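Flagellar biosynthesis protein flhA (Bacillus subtilis, PDB 3MIX) takes part in the export of flagellar proteins through the type III secretion system, here represented by its cytosolic domain. Local coordinates at residues A[175-178]-A[179-183]; A[208-211]-A[212-216]; A[266-269]-A[270-273]. All coordinates share one frame; numbering follows the deposited sequence.

Contact 1 of 3, residues A[175-178]-A[179-183]; sequences STHI and TEKIK
His177 and Lys181 run side by side in the same direction, one helical turn apart. The lysine CD lies obliquely to the imidazole, 3.7 Å from His177 NE2 and equally near His177 CD2. The His177 torsion and the bent lysine chain explain the meeting: His177 holds CG anti to its backbone N (chi1 -160°), while the Lys181 chain bends from chi2 (72°) onward and carries its ammonium group past the ring. The polar ends then part company, since His177 ND1 bonds to Tyr104 OH and Lys181 NZ to the carbonyl oxygen of Val113, so strand residues fix both groups.

A second pair, Ile178 and Ile182, repeats the side-by-side geometry on another face, with Ile178 CG2 3.6 Å from Ile182 CD1. Both isoleucines are buried, resting on Ile76 and Leu80 respectively, of helix 69-84. Beneath the side chains the backbone supplies the spacing: Ile182 N donates to Ile178 O over 2.9 Å and Lys181 N to His177 O over 3.1 Å, the latter less straight at 148°. Glu180 N likewise reaches Thr176 O at 2.9 Å.

Such i to i+4 pairing on two faces is typical of an alpha-helix that packs with one side on a neighbouring helix, here 69-84, and another on a strand, here 111-117.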
ATOM      1  N   SER A 175       0.203 -17.504  -4.659  1.00 38.77           N
ATOM      2  CA  SER A 175      -0.869 -16.846  -3.926  1.00 36.95           C
ATOM      3  C   SER A 175      -0.362 -15.816  -2.938  1.00 35.28           C
ATOM      4  O   SER A 175      -0.845 -14.688  -2.936  1.00 32.56           O
ATOM      5  CB  SER A 175      -1.716 -17.857  -3.158  1.00 38.28           C
ATOM      6  OG  SER A 175      -2.718 -18.387  -3.994  1.00 40.81           O
ATOM      7  N   THR A 176       0.585 -16.211  -2.088  1.00 35.72           N
ATOM      8  CA  THR A 176       1.119 -15.294  -1.094  1.00 34.49           C
ATOM      9  C   THR A 176       2.055 -14.254  -1.759  1.00 33.11           C
ATOM     10  O   THR A 176       2.077 -13.093  -1.358  1.00 31.88           O
ATOM     11  CB  THR A 176       1.725 -16.020   0.156  1.00 36.50           C
ATOM     12  OG1 THR A 176       3.141 -16.125   0.048  1.00 37.94           O
ATOM     13  CG2 THR A 176       1.105 -17.419   0.366  1.00 38.04           C
ATOM     14  N   HIS A 177       2.773 -14.652  -2.805  1.00 32.99           N
ATOM     15  CA  HIS A 177       3.513 -13.678  -3.613  1.00 31.95           C
ATOM     16  C   HIS A 177       2.628 -12.574  -4.252  1.00 29.84           C
ATOM     17  O   HIS A 177       2.974 -11.380  -4.222  1.00 29.39           O
ATOM     18  CB  HIS A 177       4.357 -14.378  -4.667  1.00 33.09           C
ATOM     19  CG  HIS A 177       5.463 -13.530  -5.197  1.00 32.18           C
ATOM     20  ND1 HIS A 177       6.129 -13.820  -6.363  1.00 32.75           N
ATOM     21  CD2 HIS A 177       5.994 -12.372  -4.737  1.00 32.39           C
ATOM     22  CE1 HIS A 177       7.042 -12.892  -6.587  1.00 34.05           C
ATOM     23  NE2 HIS A 177       6.973 -11.995  -5.621  1.00 31.53           N
ATOM     24  N   ILE A 178       1.485 -12.969  -4.806  1.00 28.76           N
ATOM     25  CA  ILE A 178       0.543 -12.017  -5.378  1.00 26.21           C
ATOM     26  C   ILE A 178      -0.035 -11.122  -4.291  1.00 24.73           C
ATOM     27  O   ILE A 178      -0.049  -9.896  -4.459  1.00 23.36           O
ATOM     28  CB  ILE A 178      -0.582 -12.716  -6.161  1.00 26.32           C
ATOM     29  CG1 ILE A 178      -0.027 -13.317  -7.456  1.00 27.55           C
ATOM     30  CG2 ILE A 178      -1.725 -11.733  -6.483  1.00 23.92           C
ATOM     31  CD1 ILE A 178      -0.942 -14.361  -8.063  1.00 31.29           C
ATOM     32  N   THR A 179      -0.492 -11.724  -3.188  1.00 24.39           N
ATOM     33  CA  THR A 179      -1.084 -10.959  -2.092  1.00 23.29           C
ATOM     34  C   THR A 179      -0.133  -9.960  -1.437  1.00 23.91           C
ATOM     35  O   THR A 179      -0.520  -8.828  -1.143  1.00 23.40           O
ATOM     36  CB  THR A 179      -1.970 -11.796  -1.039  1.00 24.17           C
ATOM     37  OG1 THR A 179      -1.501 -11.613   0.309  1.00 23.57           O
ATOM     38  CG2 THR A 179      -2.042 -13.211  -1.339  1.00 21.22           C
ATOM     39  N   GLU A 180       1.105 -10.377  -1.226  1.00 26.28           N
ATOM     40  CA  GLU A 180       2.135  -9.486  -0.705  1.00 27.51           C
ATOM     41  C   GLU A 180       2.442  -8.357  -1.676  1.00 26.26           C
ATOM     42  O   GLU A 180       2.684  -7.236  -1.255  1.00 25.99           O
ATOM     43  CB  GLU A 180       3.422 -10.249  -0.373  1.00 29.82           C
ATOM     44  CG  GLU A 180       3.309 -11.248   0.796  1.00 33.82           C
ATOM     45  CD  GLU A 180       2.776 -10.642   2.097  1.00 37.06           C
ATOM     46  OE1 GLU A 180       3.250  -9.558   2.506  1.00 37.39           O
ATOM     47  OE2 GLU A 180       1.896 -11.282   2.734  1.00 39.36           O
ATOM     48  N   LYS A 181       2.444  -8.644  -2.972  1.00 26.50           N
ATOM     49  CA  LYS A 181       2.731  -7.589  -3.955  1.00 25.67           C
ATOM     50  C   LYS A 181       1.608  -6.601  -4.093  1.00 23.09           C
ATOM     51  O   LYS A 181       1.854  -5.414  -4.236  1.00 23.09           O
ATOM     52  CB  LYS A 181       3.136  -8.140  -5.322  1.00 26.62           C
ATOM     53  CG  LYS A 181       4.607  -7.881  -5.624  1.00 30.24           C
ATOM     54  CD  LYS A 181       5.522  -8.728  -4.795  1.00 34.28           C
ATOM     55  CE  LYS A 181       6.673  -7.909  -4.198  1.00 38.66           C
ATOM     56  NZ  LYS A 181       7.302  -6.950  -5.165  1.00 40.81           N
ATOM     57  N   ILE A 182       0.378  -7.089  -4.036  1.00 22.00           N
ATOM     58  CA  ILE A 182      -0.785  -6.213  -4.050  1.00 20.49           C
ATOM     59  C   ILE A 182      -0.786  -5.310  -2.819  1.00 20.38           C
ATOM     60  O   ILE A 182      -1.124  -4.117  -2.913  1.00 19.18           O
ATOM     61  CB  ILE A 182      -2.091  -7.016  -4.195  1.00 20.00           C
ATOM     62  CG1 ILE A 182      -2.156  -7.617  -5.610  1.00 21.15           C
ATOM     63  CG2 ILE A 182      -3.294  -6.134  -3.980  1.00 18.18           C
ATOM     64  CD1 ILE A 182      -3.309  -8.576  -5.824  1.00 24.88           C
ATOM     65  N   LYS A 183      -0.380  -5.873  -1.680  1.00 21.10           N
ATOM     66  CA  LYS A 183      -0.297  -5.112  -0.430  1.00 21.68           C
ATOM     67  C   LYS A 183       0.735  -3.999  -0.550  1.00 21.18           C
ATOM     68  O   LYS A 183       0.482  -2.885  -0.121  1.00 20.72           O
ATOM     69  CB  LYS A 183       0.021  -6.024   0.760  1.00 22.89           C
ATOM     70  CG  LYS A 183      -1.214  -6.763   1.280  1.00 24.93           C
ATOM     71  CD  LYS A 183      -0.846  -7.893   2.216  1.00 30.37           C
ATOM     72  CE  LYS A 183      -0.204  -7.371   3.481  1.00 34.60           C
ATOM     73  NZ  LYS A 183       0.137  -8.488   4.417  1.00 41.06           N
TER

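Contact 2 of 3, residues A[208-211]-A[212-216]; sequences VLVE and EVTPN
Val210 and Thr214 meet where helix 207-213 ends, a C-terminal turn in which i to i+4 and i to i+3 bonds are mixed before the chain leaves through a cis peptide bond preceding Pro215. Thr214 is the side chain to follow. Its CB stands 4.1 Å from Val210 O, at the edge of contact. From there CG2 turns back over the preceding turn, 3.4 Å from Val210 O and 3.8 Å from Val210 CG1, the two side chains lying alongside each other. The other branch, OG1, is swung opposite the amide nitrogen (chi1 -168°); it bonds to the carbonyl oxygen of Leu218, tying the end of the helix to the loop that follows.

Val210 O takes two full bonds. Thr214 N approaches it nearly head-on, with a C=O...N angle of 167°, whereas Val213 N stands above the carbonyl plane, 63° out of it. Two donors therefore converge on one oxygen from different directions. One residue earlier the pattern is already loose: Glu212 N donates chiefly to Val208 O, and Leu209 O receives only weak bonds, from Glu212 N and Val213 N.

The apolar groups pack the turn against its neighbours, Val210 against Ile199 and Leu202 of helix 192-205, and Val213 against Ala248 of helix 240-250 and Ile223 of helix 220-232. Glu211, by contrast, is exposed, and its backbone carbonyl is bonded to a water. That water donates to Glu211 O at 2.9 Å and accepts from Asn216 N at 2.8 Å, bridging the last turn to the chain beyond the proline.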
ATOM      1  N   VAL A 208     -26.608  11.080   4.294  1.00 22.94           N
ATOM      2  CA  VAL A 208     -26.481  12.460   4.758  1.00 22.53           C
ATOM      3  C   VAL A 208     -25.005  12.798   4.930  1.00 21.39           C
ATOM      4  O   VAL A 208     -24.529  13.873   4.508  1.00 21.23           O
ATOM      5  CB  VAL A 208     -27.305  12.705   6.077  1.00 24.82           C
ATOM      6  CG1 VAL A 208     -26.798  13.920   6.868  1.00 23.82           C
ATOM      7  CG2 VAL A 208     -28.807  12.852   5.763  1.00 25.35           C
ATOM      8  N   LEU A 209     -24.277  11.857   5.527  1.00 19.39           N
ATOM      9  CA  LEU A 209     -22.871  12.014   5.736  1.00 18.22           C
ATOM     10  C   LEU A 209     -22.122  12.148   4.390  1.00 18.03           C
ATOM     11  O   LEU A 209     -21.280  13.036   4.215  1.00 17.46           O
ATOM     12  CB  LEU A 209     -22.346  10.816   6.553  1.00 17.06           C
ATOM     13  CG  LEU A 209     -20.828  10.733   6.693  1.00 15.47           C
ATOM     14  CD1 LEU A 209     -20.287  11.957   7.444  1.00 14.48           C
ATOM     15  CD2 LEU A 209     -20.389   9.416   7.360  1.00 14.57           C
ATOM     16  N   VAL A 210     -22.427  11.256   3.453  1.00 17.30           N
ATOM     17  CA  VAL A 210     -21.786  11.287   2.153  1.00 17.03           C
ATOM     18  C   VAL A 210     -22.048  12.614   1.426  1.00 19.29           C
ATOM     19  O   VAL A 210     -21.136  13.216   0.853  1.00 18.51           O
ATOM     20  CB  VAL A 210     -22.238  10.074   1.289  1.00 16.43           C
ATOM     21  CG1 VAL A 210     -21.831  10.249  -0.176  1.00 15.09           C
ATOM     22  CG2 VAL A 210     -21.627   8.781   1.854  1.00 14.83           C
ATOM     23  N   GLU A 211     -23.303  13.059   1.471  1.00 22.38           N
ATOM     24  CA  GLU A 211     -23.748  14.243   0.755  1.00 25.63           C
ATOM     25  C   GLU A 211     -23.094  15.477   1.321  1.00 25.41           C
ATOM     26  O   GLU A 211     -22.899  16.454   0.610  1.00 27.14           O
ATOM     27  CB  GLU A 211     -25.262  14.381   0.866  1.00 28.56           C
ATOM     28  CG  GLU A 211     -25.948  14.765  -0.429  1.00 35.69           C
ATOM     29  CD  GLU A 211     -25.824  16.242  -0.768  1.00 44.51           C
ATOM     30  OE1 GLU A 211     -25.830  17.080   0.169  1.00 47.91           O
ATOM     31  OE2 GLU A 211     -25.732  16.567  -1.978  1.00 47.92           O
ATOM     32  N   GLU A 212     -22.762  15.439   2.607  1.00 24.70           N
ATOM     33  CA  GLU A 212     -22.067  16.545   3.250  1.00 24.78           C
ATOM     34  C   GLU A 212     -20.633  16.626   2.735  1.00 22.97           C
ATOM     35  O   GLU A 212     -20.020  17.697   2.742  1.00 23.57           O
ATOM     36  CB  GLU A 212     -22.027  16.349   4.770  1.00 24.66           C
ATOM     37  CG  GLU A 212     -21.917  17.654   5.554  1.00 27.98           C
ATOM     38  CD  GLU A 212     -21.634  17.447   7.040  1.00 30.08           C
ATOM     39  OE1 GLU A 212     -21.850  16.313   7.537  1.00 29.06           O
ATOM     40  OE2 GLU A 212     -21.193  18.416   7.706  1.00 29.85           O
ATOM     41  N   VAL A 213     -20.085  15.483   2.334  1.00 20.51           N
ATOM     42  CA  VAL A 213     -18.681  15.426   1.971  1.00 17.99           C
ATOM     43  C   VAL A 213     -18.453  15.700   0.483  1.00 18.62           C
ATOM     44  O   VAL A 213     -17.508  16.389   0.124  1.00 18.07           O
ATOM     45  CB  VAL A 213     -18.054  14.072   2.403  1.00 16.69           C
ATOM     46  CG1 VAL A 213     -16.613  13.874   1.828  1.00 13.40           C
ATOM     47  CG2 VAL A 213     -18.086  13.929   3.937  1.00 14.22           C
ATOM     48  N   THR A 214     -19.320  15.165  -0.373  1.00 19.57           N
ATOM     49  CA  THR A 214     -18.999  14.999  -1.799  1.00 20.42           C
ATOM     50  C   THR A 214     -20.267  15.154  -2.630  1.00 23.05           C
ATOM     51  O   THR A 214     -21.351  14.816  -2.142  1.00 24.55           O
ATOM     52  CB  THR A 214     -18.267  13.626  -2.055  1.00 19.06           C
ATOM     53  OG1 THR A 214     -17.702  13.588  -3.377  1.00 18.77           O
ATOM     54  CG2 THR A 214     -19.184  12.411  -1.821  1.00 16.79           C
ATOM     55  N   PRO A 215     -20.171  15.755  -3.842  1.00 24.42           N
ATOM     56  CA  PRO A 215     -18.987  16.315  -4.507  1.00 24.03           C
ATOM     57  C   PRO A 215     -18.567  17.709  -4.008  1.00 24.69           C
ATOM     58  O   PRO A 215     -17.576  18.233  -4.480  1.00 24.73           O
ATOM     59  CB  PRO A 215     -19.401  16.366  -5.980  1.00 25.86           C
ATOM     60  CG  PRO A 215     -20.922  16.429  -5.963  1.00 27.94           C
ATOM     61  CD  PRO A 215     -21.409  16.109  -4.564  1.00 26.41           C
ATOM     62  N   ASN A 216     -19.279  18.282  -3.043  1.00 24.99           N
ATOM     63  CA  ASN A 216     -18.841  19.540  -2.430  1.00 26.51           C
ATOM     64  C   ASN A 216     -18.854  19.427  -0.909  1.00 24.63           C
ATOM     65  O   ASN A 216     -19.895  19.141  -0.341  1.00 25.24           O
ATOM     66  CB  ASN A 216     -19.726  20.717  -2.873  1.00 29.20           C
ATOM     67  CG  ASN A 216     -19.257  22.053  -2.299  1.00 33.65           C
ATOM     68  OD1 ASN A 216     -18.613  22.847  -2.992  1.00 39.76           O
ATOM     69  ND2 ASN A 216     -19.562  22.302  -1.031  1.00 37.66           N
TER
HETATM   70  O   HOH W   1     -21.680  17.789  -1.620  1.00 12.74           O

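Contact 3 of 3, residues A[266-269]-A[270-273]; sequences QALA and KQIT
Leu268 O receives Ile272 N at 2.9 Å, a nearly linear bond (N-H...O angle 163°) whose donor lies close to the line of the C=O bond. It starts helix 269-276, for which Leu268 is the N-cap residue, and Leu268 is also the first residue to leave helical geometry after helix 257-267. The two helices thus meet at a one-residue break. A water spans it, donating to Ala267 O at 2.8 Å and accepting from Lys270 N at 3.0 Å, which links the last residue of one helix to the first turn of the next.

The side chains of Leu268 and Gln271 leave the backbone in a similar direction and lie alongside, with Leu268 CD2 3.7 Å from Gln271 OE1. Gln271 swings CG away from its amide nitrogen (chi1 173°) and runs on extended, delivering its amide to this position; NE2 bonds to the carbonyl oxygen of Ser236.

Leu268 is buried against Thr242 and Ile243 of helix 240-250 and against Val235 in a loop. Farther along, Thr273 OG1 bonds to Glu369 OE1, in the loop between strands 362-364 and 374-375, so the break packs on helix 240-250 through Leu268, while helix 269-276 is tied to the Glu369 loop.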
ATOM      1  N   GLN A 266      -5.226  10.684  12.572  1.00 17.27           N
ATOM      2  CA  GLN A 266      -5.509  10.985  13.989  1.00 19.23           C
ATOM      3  C   GLN A 266      -6.874  10.436  14.413  1.00 18.83           C
ATOM      4  O   GLN A 266      -7.003   9.776  15.463  1.00 19.83           O
ATOM      5  CB  GLN A 266      -5.426  12.489  14.259  1.00 20.75           C
ATOM      6  CG  GLN A 266      -5.508  12.865  15.749  1.00 26.07           C
ATOM      7  CD  GLN A 266      -5.619  14.375  15.990  1.00 30.94           C
ATOM      8  OE1 GLN A 266      -6.141  14.810  17.022  1.00 34.13           O
ATOM      9  NE2 GLN A 266      -5.130  15.174  15.044  1.00 32.93           N
ATOM     10  N   ALA A 267      -7.894  10.660  13.589  1.00 17.54           N
ATOM     11  CA  ALA A 267      -9.229  10.137  13.903  1.00 17.54           C
ATOM     12  C   ALA A 267      -9.244   8.617  14.010  1.00 17.35           C
ATOM     13  O   ALA A 267     -10.103   8.044  14.699  1.00 18.70           O
ATOM     14  CB  ALA A 267     -10.260  10.618  12.889  1.00 16.48           C
ATOM     15  N   LEU A 268      -8.270   7.983  13.369  1.00 16.63           N
ATOM     16  CA  LEU A 268      -8.133   6.521  13.318  1.00 15.92           C
ATOM     17  C   LEU A 268      -7.097   5.987  14.351  1.00 17.28           C
ATOM     18  O   LEU A 268      -6.530   4.902  14.189  1.00 16.53           O
ATOM     19  CB  LEU A 268      -7.740   6.118  11.873  1.00 14.28           C
ATOM     20  CG  LEU A 268      -8.822   6.237  10.780  1.00 11.72           C
ATOM     21  CD1 LEU A 268      -8.294   5.869   9.392  1.00 10.86           C
ATOM     22  CD2 LEU A 268     -10.048   5.380  11.074  1.00 11.36           C
ATOM     23  N   ALA A 269      -6.837   6.772  15.392  1.00 19.16           N
ATOM     24  CA  ALA A 269      -5.884   6.398  16.462  1.00 22.05           C
ATOM     25  C   ALA A 269      -6.117   4.996  17.026  1.00 23.02           C
ATOM     26  O   ALA A 269      -5.191   4.206  17.115  1.00 23.47           O
ATOM     27  CB  ALA A 269      -5.880   7.458  17.609  1.00 23.07           C
ATOM     28  N   LYS A 270      -7.360   4.674  17.371  1.00 24.14           N
ATOM     29  CA  LYS A 270      -7.677   3.343  17.902  1.00 26.30           C
ATOM     30  C   LYS A 270      -7.223   2.225  16.953  1.00 25.44           C
ATOM     31  O   LYS A 270      -6.580   1.261  17.381  1.00 27.19           O
ATOM     32  CB  LYS A 270      -9.175   3.217  18.164  1.00 26.84           C
ATOM     33  CG  LYS A 270      -9.628   1.823  18.566  1.00 30.40           C
ATOM     34  CD  LYS A 270     -11.113   1.612  18.241  1.00 34.60           C
ATOM     35  CE  LYS A 270     -12.008   1.939  19.426  1.00 39.34           C
ATOM     36  NZ  LYS A 270     -11.942   3.372  19.847  1.00 41.80           N
ATOM     37  N   GLN A 271      -7.576   2.358  15.677  1.00 23.24           N
ATOM     38  CA  GLN A 271      -7.177   1.403  14.659  1.00 21.97           C
ATOM     39  C   GLN A 271      -5.650   1.322  14.512  1.00 22.66           C
ATOM     40  O   GLN A 271      -5.081   0.235  14.448  1.00 23.19           O
ATOM     41  CB  GLN A 271      -7.821   1.766  13.332  1.00 20.07           C
ATOM     42  CG  GLN A 271      -7.379   0.962  12.123  1.00 17.67           C
ATOM     43  CD  GLN A 271      -7.974   1.534  10.850  1.00 16.56           C
ATOM     44  OE1 GLN A 271      -9.177   1.810  10.782  1.00 15.94           O
ATOM     45  NE2 GLN A 271      -7.143   1.721   9.838  1.00 11.92           N
ATOM     46  N   ILE A 272      -4.993   2.466  14.463  1.00 22.65           N
ATOM     47  CA  ILE A 272      -3.561   2.467  14.271  1.00 23.87           C
ATOM     48  C   ILE A 272      -2.822   1.890  15.506  1.00 26.74           C
ATOM     49  O   ILE A 272      -1.860   1.129  15.351  1.00 27.19           O
ATOM     50  CB  ILE A 272      -3.047   3.858  13.821  1.00 23.12           C
ATOM     51  CG1 ILE A 272      -3.499   4.140  12.370  1.00 20.49           C
ATOM     52  CG2 ILE A 272      -1.525   3.919  13.900  1.00 24.95           C
ATOM     53  CD1 ILE A 272      -3.294   5.596  11.898  1.00 15.14           C
ATOM     54  N   THR A 273      -3.291   2.206  16.715  1.00 28.85           N
ATOM     55  CA  THR A 273      -2.688   1.607  17.895  1.00 32.02           C
ATOM     56  C   THR A 273      -2.873   0.083  17.896  1.00 32.62           C
ATOM     57  O   THR A 273      -1.916  -0.645  18.151  1.00 34.26           O
ATOM     58  CB  THR A 273      -3.096   2.270  19.273  1.00 34.51           C
ATOM     59  OG1 THR A 273      -4.201   1.576  19.907  1.00 37.42           O
ATOM     60  CG2 THR A 273      -3.384   3.721  19.122  1.00 31.44           C
TER
HETATM   61  O   HOH W   2      -9.893   6.154  16.731  1.00 12.42           O

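In the fold
The three contacts follow one another along the chain, each local and each on helical segments. Contact 1 occupies the middle of helix 170-189; its centre is about 11 Å from the centre of the chain. Contact 2 closes helix 207-213, its centre about 26 Å from that point, and contact 3 marks the break between helices 257-267 and 269-276. The centres of contacts 1 and 2 are about 34 Å apart. Contact 3 is centred about 25 Å from the centre of contact 1 and about 23 Å from that of contact 2, and none touch. Contacts 2 and 3 both pack on helix 240-250, while contact 1 belongs to the part of the cytosolic domain built on helix 69-84 and strand 111-117.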